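AAR187Cp (Eremothecium gossypii, PDB 3ZIL) probably regulates the establishment of sister-chromatid cohesion by acting on cohesin, this chain being the all-helical Wap1 domain that forms its C-terminal part. Local coordinates at residues L172-I176 with A187-L191; L222-L228 with N276-Q281; L231-N236 with G283-N287; L286-E291 with I367-I371. All blocks are in the same frame, centred on the assembly; numbering follows the deposited sequence.

Interaction 1. Residues L172-I176 with A187-L191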
loop_
_atom_site.group_PDB
_atom_site.type_symbol
_atom_site.label_atom_id
_atom_site.label_comp_id
_atom_site.label_asym_id
_atom_site.label_seq_id
_atom_site.Cartn_x
_atom_site.Cartn_y
_atom_site.Cartn_z
ATOM N N LEU A 172 3.734 -5.651 6.824
ATOM C CA LEU A 172 3.767 -5.434 5.363
ATOM C C LEU A 172 5.003 -4.632 4.905
ATOM O O LEU A 172 5.541 -4.835 3.779
ATOM C CB LEU A 172 2.508 -4.805 4.903
ATOM C CG LEU A 172 1.278 -5.725 4.917
ATOM C CD1 LEU A 172 0.016 -4.873 4.926
ATOM C CD2 LEU A 172 1.278 -6.767 3.733
ATOM N N ALA A 173 5.388 -3.663 5.747
ATOM C CA ALA A 173 6.536 -2.809 5.480
ATOM C C ALA A 173 7.782 -3.758 5.486
ATOM O O ALA A 173 8.600 -3.734 4.528
ATOM C CB ALA A 173 6.669 -1.701 6.526
ATOM N N ARG A 174 7.875 -4.638 6.488
ATOM C CA ARG A 174 8.994 -5.608 6.525
ATOM C C ARG A 174 9.016 -6.477 5.250
ATOM O O ARG A 174 10.071 -6.696 4.690
ATOM C CB ARG A 174 9.003 -6.493 7.769
ATOM C CG ARG A 174 9.318 -5.744 9.069
ATOM C CD ARG A 174 9.581 -6.743 10.192
ATOM N NE ARG A 174 8.458 -7.706 10.455
ATOM C CZ ARG A 174 7.392 -7.436 11.269
ATOM N NH1 ARG A 174 7.213 -6.253 11.838
ATOM N NH2 ARG A 174 6.447 -8.325 11.486
ATOM N N LEU A 175 7.839 -6.911 4.779
ATOM C CA LEU A 175 7.719 -7.716 3.541
ATOM C C LEU A 175 8.241 -6.941 2.329
ATOM O O LEU A 175 9.023 -7.451 1.551
ATOM C CB LEU A 175 6.230 -8.095 3.294
ATOM C CG LEU A 175 5.929 -8.853 1.969
ATOM C CD1 LEU A 175 6.482 -10.314 1.931
ATOM C CD2 LEU A 175 4.424 -8.852 1.639
ATOM N N ILE A 176 7.860 -5.669 2.185
ATOM C CA ILE A 176 8.409 -4.854 1.079
ATOM C C ILE A 176 9.918 -4.748 1.157
ATOM O O ILE A 176 10.568 -4.862 0.121
ATOM C CB ILE A 176 7.738 -3.485 1.037
ATOM C CG1 ILE A 176 6.192 -3.680 0.744
ATOM C CG2 ILE A 176 8.412 -2.497 0.050
ATOM C CD1 ILE A 176 5.361 -2.506 1.265
ATOM N N ALA A 187 0.676 -5.018 -1.778
ATOM C CA ALA A 187 1.182 -4.887 -0.400
ATOM C C ALA A 187 1.024 -3.455 0.093
ATOM O O ALA A 187 0.486 -3.193 1.196
ATOM C CB ALA A 187 2.648 -5.400 -0.283
ATOM N N CYS A 188 1.425 -2.514 -0.732
ATOM C CA CYS A 188 1.363 -1.105 -0.325
ATOM C C CYS A 188 -0.064 -0.644 -0.067
ATOM O O CYS A 188 -0.321 0.140 0.865
ATOM C CB CYS A 188 1.963 -0.211 -1.407
ATOM S SG CYS A 188 3.753 -0.341 -1.467
ATOM N N SER A 189 -0.950 -0.983 -1.002
ATOM C CA SER A 189 -2.361 -0.644 -0.789
ATOM C C SER A 189 -2.931 -1.224 0.514
ATOM O O SER A 189 -3.543 -0.523 1.249
ATOM C CB SER A 189 -3.215 -1.081 -1.996
ATOM O OG SER A 189 -4.562 -1.068 -1.546
ATOM N N LEU A 190 -2.708 -2.512 0.821
ATOM C CA LEU A 190 -3.127 -3.030 2.080
ATOM C C LEU A 190 -2.480 -2.344 3.343
ATOM O O LEU A 190 -3.128 -2.138 4.360
ATOM C CB LEU A 190 -2.718 -4.523 2.094
ATOM C CG LEU A 190 -3.418 -5.470 1.183
ATOM C CD1 LEU A 190 -2.642 -6.772 1.142
ATOM C CD2 LEU A 190 -4.925 -5.592 1.590
ATOM N N LEU A 191 -1.187 -2.049 3.266
ATOM C CA LEU A 191 -0.492 -1.283 4.278
ATOM C C LEU A 191 -1.219 0.080 4.478
ATOM O O LEU A 191 -1.600 0.427 5.595
ATOM C CB LEU A 191 0.980 -1.094 3.890
ATOM C CG LEU A 191 1.966 -0.568 5.009
ATOM C CD1 LEU A 191 3.415 -0.795 4.476
ATOM C CD2 LEU A 191 1.684 0.897 5.418
#
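Leu172 drives its CD1 methyl against the backbone of the facing helix, where it lies 3.5 Å from Leu191 N and also meets the CB atoms of Leu190 and Leu191. Its CG stands beside its own backbone N (chi1 -72°), which sends the branched end across the groove. Leu191 answers in the other direction: with CG opposite the backbone N (chi1 -167°), it extends CD1 to 3.7 Å from Ala173 N, and the small CB of Ala173 leaves room for that methyl to lie close to the helix surface. Helices 168-178 and 185-193 thus form an antiparallel helical hairpin in the Wap1 domain, their local axes 9.8 Å apart at 159°. At the other end of the contact Ile176 reaches over with the tip of its longer branch, CD1, which meets Cys188 SG at 3.8 Å and touches Leu191 CD1 at 4.1 Å, the two side chains crossing obliquely. Ala187 is short enough for its CB to touch both Ile176 CG1, at 4.1 Å, and Leu175 CD2, at 4.3 Å. Beyond the pair, Leu172 and Leu190 both pack on Leu152 of helix 147-158, while Cys188 and Leu191 turn to Cys230 of helix 225-235.

Interaction 2. Residues L222-L228 with N276-Q281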
loop_
_atom_site.group_PDB
_atom_site.type_symbol
_atom_site.label_atom_id
_atom_site.label_comp_id
_atom_site.label_asym_id
_atom_site.label_seq_id
_atom_site.Cartn_x
_atom_site.Cartn_y
_atom_site.Cartn_z
ATOM N N LEU A 222 11.869 5.073 -3.386
ATOM C CA LEU A 222 11.316 6.403 -3.280
ATOM C C LEU A 222 10.731 6.910 -4.589
ATOM O O LEU A 222 10.229 8.058 -4.652
ATOM C CB LEU A 222 12.363 7.370 -2.672
ATOM C CG LEU A 222 12.482 7.597 -1.142
ATOM C CD1 LEU A 222 11.675 6.670 -0.211
ATOM C CD2 LEU A 222 13.937 7.776 -0.684
ATOM N N THR A 223 10.767 6.093 -5.647
ATOM C CA THR A 223 10.134 6.524 -6.907
ATOM C C THR A 223 8.876 5.662 -7.139
ATOM O O THR A 223 8.287 5.619 -8.224
ATOM C CB THR A 223 11.094 6.424 -8.159
ATOM O OG1 THR A 223 11.559 5.083 -8.275
ATOM C CG2 THR A 223 12.292 7.294 -8.057
ATOM N N ASN A 224 8.534 4.851 -6.161
ATOM C CA ASN A 224 7.430 3.912 -6.367
ATOM C C ASN A 224 6.195 4.593 -5.771
ATOM O O ASN A 224 6.186 4.991 -4.598
ATOM C CB ASN A 224 7.833 2.616 -5.639
ATOM C CG ASN A 224 6.718 1.609 -5.559
ATOM O OD1 ASN A 224 5.686 1.828 -4.900
ATOM N ND2 ASN A 224 6.985 0.418 -6.102
ATOM N N GLU A 225 5.167 4.803 -6.576
ATOM C CA GLU A 225 4.000 5.532 -6.071
ATOM C C GLU A 225 3.380 4.872 -4.830
ATOM O O GLU A 225 2.946 5.578 -3.904
ATOM C CB GLU A 225 2.915 5.691 -7.150
ATOM C CG GLU A 225 3.358 6.562 -8.277
ATOM C CD GLU A 225 2.233 6.730 -9.311
ATOM O OE1 GLU A 225 1.067 6.335 -9.041
ATOM O OE2 GLU A 225 2.509 7.272 -10.398
ATOM N N GLY A 226 3.260 3.534 -4.846
ATOM C CA GLY A 226 2.694 2.800 -3.670
ATOM C C GLY A 226 3.417 3.112 -2.359
ATOM O O GLY A 226 2.789 3.463 -1.292
ATOM N N VAL A 227 4.758 3.071 -2.424
ATOM C CA VAL A 227 5.551 3.305 -1.237
ATOM C C VAL A 227 5.425 4.745 -0.782
ATOM O O VAL A 227 5.260 5.021 0.424
ATOM C CB VAL A 227 7.065 2.988 -1.528
ATOM C CG1 VAL A 227 7.823 3.442 -0.276
ATOM C CG2 VAL A 227 7.267 1.444 -1.759
ATOM N N LEU A 228 5.431 5.688 -1.727
ATOM C CA LEU A 228 5.310 7.079 -1.344
ATOM C C LEU A 228 3.962 7.328 -0.659
ATOM O O LEU A 228 3.931 8.114 0.277
ATOM C CB LEU A 228 5.448 8.034 -2.578
ATOM C CG LEU A 228 6.907 8.120 -3.136
ATOM C CD1 LEU A 228 6.900 8.600 -4.598
ATOM C CD2 LEU A 228 7.810 8.953 -2.288
ATOM N N ASN A 276 2.760 13.022 -11.332
ATOM C CA ASN A 276 2.310 12.361 -10.140
ATOM C C ASN A 276 3.396 11.986 -9.159
ATOM O O ASN A 276 3.228 12.139 -7.960
ATOM C CB ASN A 276 1.455 11.168 -10.480
ATOM C CG ASN A 276 0.124 11.580 -11.024
ATOM O OD1 ASN A 276 -0.324 12.731 -10.827
ATOM N ND2 ASN A 276 -0.531 10.660 -11.723
ATOM N N LEU A 277 4.518 11.517 -9.673
ATOM C CA LEU A 277 5.676 11.241 -8.878
ATOM C C LEU A 277 6.218 12.494 -8.175
ATOM O O LEU A 277 6.603 12.443 -7.001
ATOM C CB LEU A 277 6.791 10.737 -9.784
ATOM C CG LEU A 277 8.147 10.581 -9.065
ATOM C CD1 LEU A 277 8.069 9.304 -8.200
ATOM C CD2 LEU A 277 9.401 10.541 -9.963
ATOM N N LEU A 278 6.339 13.599 -8.913
ATOM C CA LEU A 278 6.835 14.768 -8.276
ATOM C C LEU A 278 5.821 15.234 -7.260
ATOM O O LEU A 278 6.210 15.703 -6.178
ATOM C CB LEU A 278 7.047 15.907 -9.285
ATOM C CG LEU A 278 8.281 15.834 -10.144
ATOM C CD1 LEU A 278 8.103 16.968 -11.152
ATOM C CD2 LEU A 278 9.565 16.067 -9.337
ATOM N N ILE A 279 4.519 15.167 -7.611
ATOM C CA ILE A 279 3.509 15.628 -6.634
ATOM C C ILE A 279 3.607 14.782 -5.354
ATOM O O ILE A 279 3.547 15.285 -4.226
ATOM C CB ILE A 279 2.075 15.548 -7.217
ATOM C CG1 ILE A 279 1.838 16.680 -8.295
ATOM C CG2 ILE A 279 1.037 15.626 -6.068
ATOM C CD1 ILE A 279 0.556 16.487 -9.142
ATOM N N LEU A 280 3.713 13.459 -5.500
ATOM C CA LEU A 280 3.779 12.624 -4.301
ATOM C C LEU A 280 5.126 12.843 -3.476
ATOM O O LEU A 280 5.089 12.930 -2.218
ATOM C CB LEU A 280 3.605 11.106 -4.682
ATOM C CG LEU A 280 2.241 10.718 -5.212
ATOM C CD1 LEU A 280 2.330 9.317 -5.835
ATOM C CD2 LEU A 280 1.230 10.714 -4.054
ATOM N N GLN A 281 6.293 12.932 -4.158
ATOM C CA GLN A 281 7.494 13.291 -3.427
ATOM C C GLN A 281 7.409 14.663 -2.731
ATOM O O GLN A 281 7.866 14.812 -1.597
ATOM C CB GLN A 281 8.726 13.278 -4.352
ATOM C CG GLN A 281 8.914 11.939 -5.066
ATOM C CD GLN A 281 10.198 11.846 -5.945
ATOM O OE1 GLN A 281 10.689 12.826 -6.474
ATOM N NE2 GLN A 281 10.731 10.646 -6.057
#
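The backbones run close where Leu228 faces Leu280, their CA atoms 6.5 Å apart, and near Glu225 and Leu277, whose CA atoms are 6.6 Å apart. Here the first turn of helix 225-235 packs on helix 272-289 within the helical Wap1 domain. That turn is N-capped by Asn224, whose OD1 accepts from Val227 N at 2.9 Å. Leu228 sends out CD1 to touch both Leu277 CD1, at 3.9 Å, and the CG of Gln281. Glu225 lies with its methylene carbons over Leu280, CG 3.8 Å from Leu280 CD1, the two side chains crossing at about a right angle. With CG opposite its backbone N (chi1 172°), Leu277 brings CD1 to 3.7 Å from Thr223 O. Gln281, buried and extended, carries an amide that serves both ways: OE1 is hydrogen-bonded to Ser258 OG, while NE2 donates a hydrogen bond to a backbone carbonyl. A leucine in its place would probably leave Leu222 O and the Ser258 hydroxyl without their mate. The bond from Gln281 NE2 to Leu222 O measures 3.0 Å at 156°, the donor lying above the carbonyl plane.

Interaction 3. Residues L231-N236 with G283-N287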
loop_
_atom_site.group_PDB
_atom_site.type_symbol
_atom_site.label_atom_id
_atom_site.label_comp_id
_atom_site.label_asym_id
_atom_site.label_seq_id
_atom_site.Cartn_x
_atom_site.Cartn_y
_atom_site.Cartn_z
ATOM N N LEU A 231 4.187 6.300 2.792
ATOM C CA LEU A 231 5.050 7.216 3.563
ATOM C C LEU A 231 4.282 8.507 3.881
ATOM O O LEU A 231 4.350 9.053 5.025
ATOM C CB LEU A 231 6.368 7.546 2.859
ATOM C CG LEU A 231 7.457 6.481 2.843
ATOM C CD1 LEU A 231 8.475 6.673 1.730
ATOM C CD2 LEU A 231 8.151 6.290 4.248
ATOM N N ILE A 232 3.528 8.983 2.905
ATOM C CA ILE A 232 2.712 10.202 3.154
ATOM C C ILE A 232 1.671 9.913 4.301
ATOM O O ILE A 232 1.642 10.606 5.347
ATOM C CB ILE A 232 1.984 10.633 1.868
ATOM C CG1 ILE A 232 2.976 11.211 0.878
ATOM C CG2 ILE A 232 0.825 11.537 2.216
ATOM C CD1 ILE A 232 2.405 11.356 -0.507
ATOM N N LYS A 233 0.885 8.864 4.108
ATOM C CA LYS A 233 -0.071 8.450 5.068
ATOM C C LYS A 233 0.496 8.231 6.445
ATOM O O LYS A 233 -0.111 8.632 7.375
ATOM C CB LYS A 233 -0.929 7.263 4.629
ATOM C CG LYS A 233 -2.302 7.280 5.292
ATOM C CD LYS A 233 -3.418 6.532 4.598
ATOM C CE LYS A 233 -4.625 6.354 5.495
ATOM N NZ LYS A 233 -5.542 5.241 5.157
ATOM N N LEU A 234 1.662 7.631 6.552
ATOM C CA LEU A 234 2.248 7.421 7.892
ATOM C C LEU A 234 2.687 8.776 8.492
ATOM O O LEU A 234 2.508 9.022 9.668
ATOM C CB LEU A 234 3.406 6.437 7.846
ATOM C CG LEU A 234 3.163 4.964 7.394
ATOM C CD1 LEU A 234 4.431 4.277 6.822
ATOM C CD2 LEU A 234 2.620 4.257 8.614
ATOM N N THR A 235 3.249 9.640 7.654
ATOM C CA THR A 235 3.720 10.915 8.117
ATOM C C THR A 235 2.632 11.957 8.417
ATOM O O THR A 235 2.970 13.059 8.885
ATOM C CB THR A 235 4.836 11.478 7.245
ATOM O OG1 THR A 235 4.432 11.535 5.869
ATOM C CG2 THR A 235 6.096 10.650 7.383
ATOM N N ASN A 236 1.346 11.614 8.168
ATOM C CA ASN A 236 0.222 12.451 8.523
ATOM C C ASN A 236 0.160 12.529 10.048
ATOM O O ASN A 236 -0.326 13.494 10.600
ATOM C CB ASN A 236 -1.123 11.889 8.009
ATOM C CG ASN A 236 -1.326 12.066 6.503
ATOM O OD1 ASN A 236 -0.702 12.927 5.866
ATOM N ND2 ASN A 236 -2.272 11.304 5.937
ATOM N N GLY A 283 4.548 16.166 -1.762
ATOM C CA GLY A 283 3.574 15.950 -0.699
ATOM C C GLY A 283 4.312 15.293 0.459
ATOM O O GLY A 283 4.101 15.662 1.622
ATOM N N LEU A 284 5.221 14.357 0.169
ATOM C CA LEU A 284 5.928 13.718 1.306
ATOM C C LEU A 284 6.917 14.713 1.974
ATOM O O LEU A 284 6.938 14.837 3.197
ATOM C CB LEU A 284 6.573 12.393 0.898
ATOM C CG LEU A 284 7.454 11.764 1.959
ATOM C CD1 LEU A 284 6.615 11.444 3.196
ATOM C CD2 LEU A 284 8.123 10.517 1.423
ATOM N N LEU A 285 7.743 15.402 1.155
ATOM C CA LEU A 285 8.487 16.546 1.664
ATOM C C LEU A 285 7.651 17.482 2.583
ATOM O O LEU A 285 8.107 17.833 3.700
ATOM C CB LEU A 285 9.140 17.342 0.554
ATOM C CG LEU A 285 10.363 16.558 0.005
ATOM C CD1 LEU A 285 10.811 17.092 -1.342
ATOM C CD2 LEU A 285 11.467 16.629 1.054
ATOM N N LEU A 286 6.503 17.910 2.092
ATOM C CA LEU A 286 5.630 18.850 2.810
ATOM C C LEU A 286 5.240 18.329 4.202
ATOM O O LEU A 286 5.301 19.080 5.200
ATOM C CB LEU A 286 4.379 19.191 1.964
ATOM C CG LEU A 286 3.421 20.248 2.615
ATOM C CD1 LEU A 286 4.098 21.610 2.682
ATOM C CD2 LEU A 286 2.108 20.380 1.810
ATOM N N ASN A 287 4.855 17.047 4.243
ATOM C CA ASN A 287 4.533 16.370 5.465
ATOM C C ASN A 287 5.710 16.470 6.441
ATOM O O ASN A 287 5.530 16.749 7.612
ATOM C CB ASN A 287 4.109 14.910 5.221
ATOM C CG ASN A 287 2.592 14.715 5.439
ATOM O OD1 ASN A 287 1.836 15.717 5.536
ATOM N ND2 ASN A 287 2.139 13.452 5.499
HETATM O O HOH W 1 2.979 15.731 8.696
HETATM O O HOH W 2 -0.751 15.741 6.646
#
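Asn287 ND2 sits among three oxygens of residues 232-236. It gives a dead-straight hydrogen bond to Asn236 OD1, 2.9 Å at 180°, and also lies 2.9 Å from Ile232 O and 3.0 Å from Thr235 OG1. The acceptor is in the plane of the Asn287 amide; the two amides stand 84° apart, and the donor lies above the carbonyl plane of Asn236. A carboxamide suits the place because its other end, OD1, accepts from Arg370; Asn236 likewise offers its own ND2 to the backbone of the bound peptide. A leucine in place of Asn287 would probably cost Asn236 OD1 its straight N-H donor and Arg370 NH1 its acceptor, leaving Arg370 to rely more on Glu291. A water donates to both Thr235 O, at 2.7 Å, and Asn287 O. On the apolar side, Leu284 has its CG opposite its backbone N, which carries its two methyls across: CD2 presses on Leu231 CB at 3.7 Å and CD1 comes to 3.5 Å from Thr235 OG1, while Ile232 CG1 meets Leu284 CB at 3.8 Å. Helices 225-235 and 272-289 run nearly parallel here, 20° apart, with helix 201-215 behind Leu231 and Thr235, helix 248-261 covering Leu284, and helix 321-336 on the far side of helix 272-289.

Interaction 4. Residues L286-E291 with I367-I371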
loop_
_atom_site.group_PDB
_atom_site.type_symbol
_atom_site.label_atom_id
_atom_site.label_comp_id
_atom_site.label_asym_id
_atom_site.label_seq_id
_atom_site.Cartn_x
_atom_site.Cartn_y
_atom_site.Cartn_z
ATOM N N LEU A 286 6.503 17.910 2.092
ATOM C CA LEU A 286 5.630 18.850 2.810
ATOM C C LEU A 286 5.240 18.329 4.202
ATOM O O LEU A 286 5.301 19.080 5.200
ATOM C CB LEU A 286 4.379 19.191 1.964
ATOM C CG LEU A 286 3.421 20.248 2.615
ATOM C CD1 LEU A 286 4.098 21.610 2.682
ATOM C CD2 LEU A 286 2.108 20.380 1.810
ATOM N N ASN A 287 4.855 17.047 4.243
ATOM C CA ASN A 287 4.533 16.370 5.465
ATOM C C ASN A 287 5.710 16.470 6.441
ATOM O O ASN A 287 5.530 16.749 7.612
ATOM C CB ASN A 287 4.109 14.910 5.221
ATOM C CG ASN A 287 2.592 14.715 5.439
ATOM O OD1 ASN A 287 1.836 15.717 5.536
ATOM N ND2 ASN A 287 2.139 13.452 5.499
ATOM N N ILE A 288 6.919 16.328 5.940
ATOM C CA ILE A 288 8.093 16.296 6.862
ATOM C C ILE A 288 8.502 17.740 7.168
ATOM O O ILE A 288 8.682 18.101 8.362
ATOM C CB ILE A 288 9.295 15.540 6.212
ATOM C CG1 ILE A 288 8.948 14.052 5.962
ATOM C CG2 ILE A 288 10.586 15.621 7.065
ATOM C CD1 ILE A 288 9.830 13.398 4.927
ATOM N N VAL A 289 8.665 18.571 6.116
ATOM C CA VAL A 289 9.273 19.869 6.364
ATOM C C VAL A 289 8.397 20.903 7.072
ATOM O O VAL A 289 8.984 21.812 7.696
ATOM C CB VAL A 289 9.856 20.540 5.122
ATOM C CG1 VAL A 289 10.888 19.609 4.485
ATOM C CG2 VAL A 289 8.737 21.001 4.187
ATOM N N SER A 290 7.047 20.794 6.965
ATOM C CA SER A 290 6.134 21.696 7.680
ATOM C C SER A 290 6.069 21.316 9.166
ATOM O O SER A 290 5.558 22.056 9.980
ATOM C CB SER A 290 4.737 21.631 7.073
ATOM O OG SER A 290 4.160 20.359 7.339
ATOM N N GLU A 291 6.552 20.134 9.541
ATOM C CA GLU A 291 6.436 19.698 10.946
ATOM C C GLU A 291 7.814 19.630 11.611
ATOM O O GLU A 291 7.909 19.643 12.786
ATOM C CB GLU A 291 5.790 18.320 11.036
ATOM C CG GLU A 291 4.437 18.195 10.322
ATOM C CD GLU A 291 3.344 18.992 11.049
ATOM O OE1 GLU A 291 3.579 19.422 12.188
ATOM O OE2 GLU A 291 2.243 19.171 10.513
ATOM N N ILE A 367 -3.252 21.437 2.967
ATOM C CA ILE A 367 -2.353 22.336 2.219
ATOM C C ILE A 367 -2.659 23.834 2.526
ATOM O O ILE A 367 -1.729 24.607 2.750
ATOM C CB ILE A 367 -2.417 22.082 0.708
ATOM C CG1 ILE A 367 -2.011 20.618 0.406
ATOM C CG2 ILE A 367 -1.531 23.094 -0.028
ATOM C CD1 ILE A 367 -1.958 20.242 -1.049
ATOM N N HIS A 368 -3.925 24.231 2.537
ATOM C CA HIS A 368 -4.288 25.643 2.748
ATOM C C HIS A 368 -3.654 26.142 4.041
ATOM O O HIS A 368 -3.128 27.261 4.151
ATOM C CB HIS A 368 -5.800 25.774 2.827
ATOM C CG HIS A 368 -6.292 27.187 3.099
ATOM N ND1 HIS A 368 -5.819 28.262 2.458
ATOM C CD2 HIS A 368 -7.275 27.648 3.938
ATOM C CE1 HIS A 368 -6.452 29.354 2.867
ATOM N NE2 HIS A 368 -7.332 28.984 3.782
ATOM N N THR A 369 -3.718 25.267 5.011
ATOM C CA THR A 369 -3.441 25.520 6.409
ATOM C C THR A 369 -1.882 25.636 6.490
ATOM O O THR A 369 -1.323 26.479 7.203
ATOM C CB THR A 369 -4.107 24.314 7.122
ATOM O OG1 THR A 369 -5.218 24.724 7.918
ATOM C CG2 THR A 369 -3.158 23.352 7.812
ATOM N N ARG A 370 -1.185 24.839 5.684
ATOM C CA ARG A 370 0.279 24.947 5.605
ATOM C C ARG A 370 0.792 26.176 4.885
ATOM O O ARG A 370 1.846 26.690 5.205
ATOM C CB ARG A 370 0.865 23.660 5.059
ATOM C CG ARG A 370 0.840 22.664 6.202
ATOM C CD ARG A 370 0.626 21.284 5.732
ATOM N NE ARG A 370 0.851 20.373 6.839
ATOM C CZ ARG A 370 1.188 19.109 6.679
ATOM N NH1 ARG A 370 1.382 18.562 5.455
ATOM N NH2 ARG A 370 1.382 18.398 7.735
ATOM N N ILE A 371 0.032 26.617 3.906
ATOM C CA ILE A 371 0.317 27.828 3.189
ATOM C C ILE A 371 0.148 29.011 4.167
ATOM O O ILE A 371 1.042 29.820 4.306
ATOM C CB ILE A 371 -0.602 28.010 1.959
ATOM C CG1 ILE A 371 -0.319 26.951 0.860
ATOM C CG2 ILE A 371 -0.363 29.399 1.381
ATOM C CD1 ILE A 371 -1.465 26.814 -0.133
HETATM O O HOH W 1 2.979 15.731 8.696
#
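Arg370 inserts its guanidinium group end-on among Leu286, Asn287, Ser290 and Glu291, where it is met on a face and along its edge by different kinds of group. Over the centre of one face stands Ser290 OG, 3.2 Å above the plane. The hydroxyl is steered there by a first torsion that places it between its own backbone N and carbonyl carbon (chi1 69°), and it is fixed by donating to Leu286 O at 2.7 Å. That carbonyl also accepts from Ser290 N, the two donors arriving from opposite faces. At the edge, Arg370 NH1 gives a straight bond (2.9 Å, 167°) to Asn287 OD1; the donor lies in the carbonyl plane of Asn287 and the oxygen close to the guanidinium plane, although the two groups are turned 81° against each other. Arg370 NH2 makes a salt bridge of 3.0 Å to Glu291 OE2, which uses its anti lone pair; Glu291 bends at its second torsion to come back to it, and crosses the arginine at about a right angle. The water held by Asn287 O also accepts from Arg370 NH2 at 3.3 Å. Leu286 completes the surroundings, its CG 3.9 Å from Arg370 NH1. The planar arginine end suits the place because its NH1 and NH2 can serve an amide oxygen and a carboxylate at once. Its buried positive charge is likely to keep Glu291 ionised.

The four contacts spread across the Wap1 domain from near the middle of the chain towards the C-terminus; the centres of interactions 1 and 4 are about 26 Å apart. Interaction 1 closes before the others open and touches interaction 2 through Cys188 SG, which packs on Gly226 at the start of helix 225-235. Interactions 2 and 3, with centres about 11 Å apart, are two levels of one interface between helices 225-235 and 272-289, and their segments interleave along the chain. Helix 272-289 continues into interaction 4, centred about 9 Å from interaction 3, where Asn287 and one water serve both. Helix 365-375 is thereby tied, through helix 272-289, to helix 225-235, and the bound peptide touches all three helices.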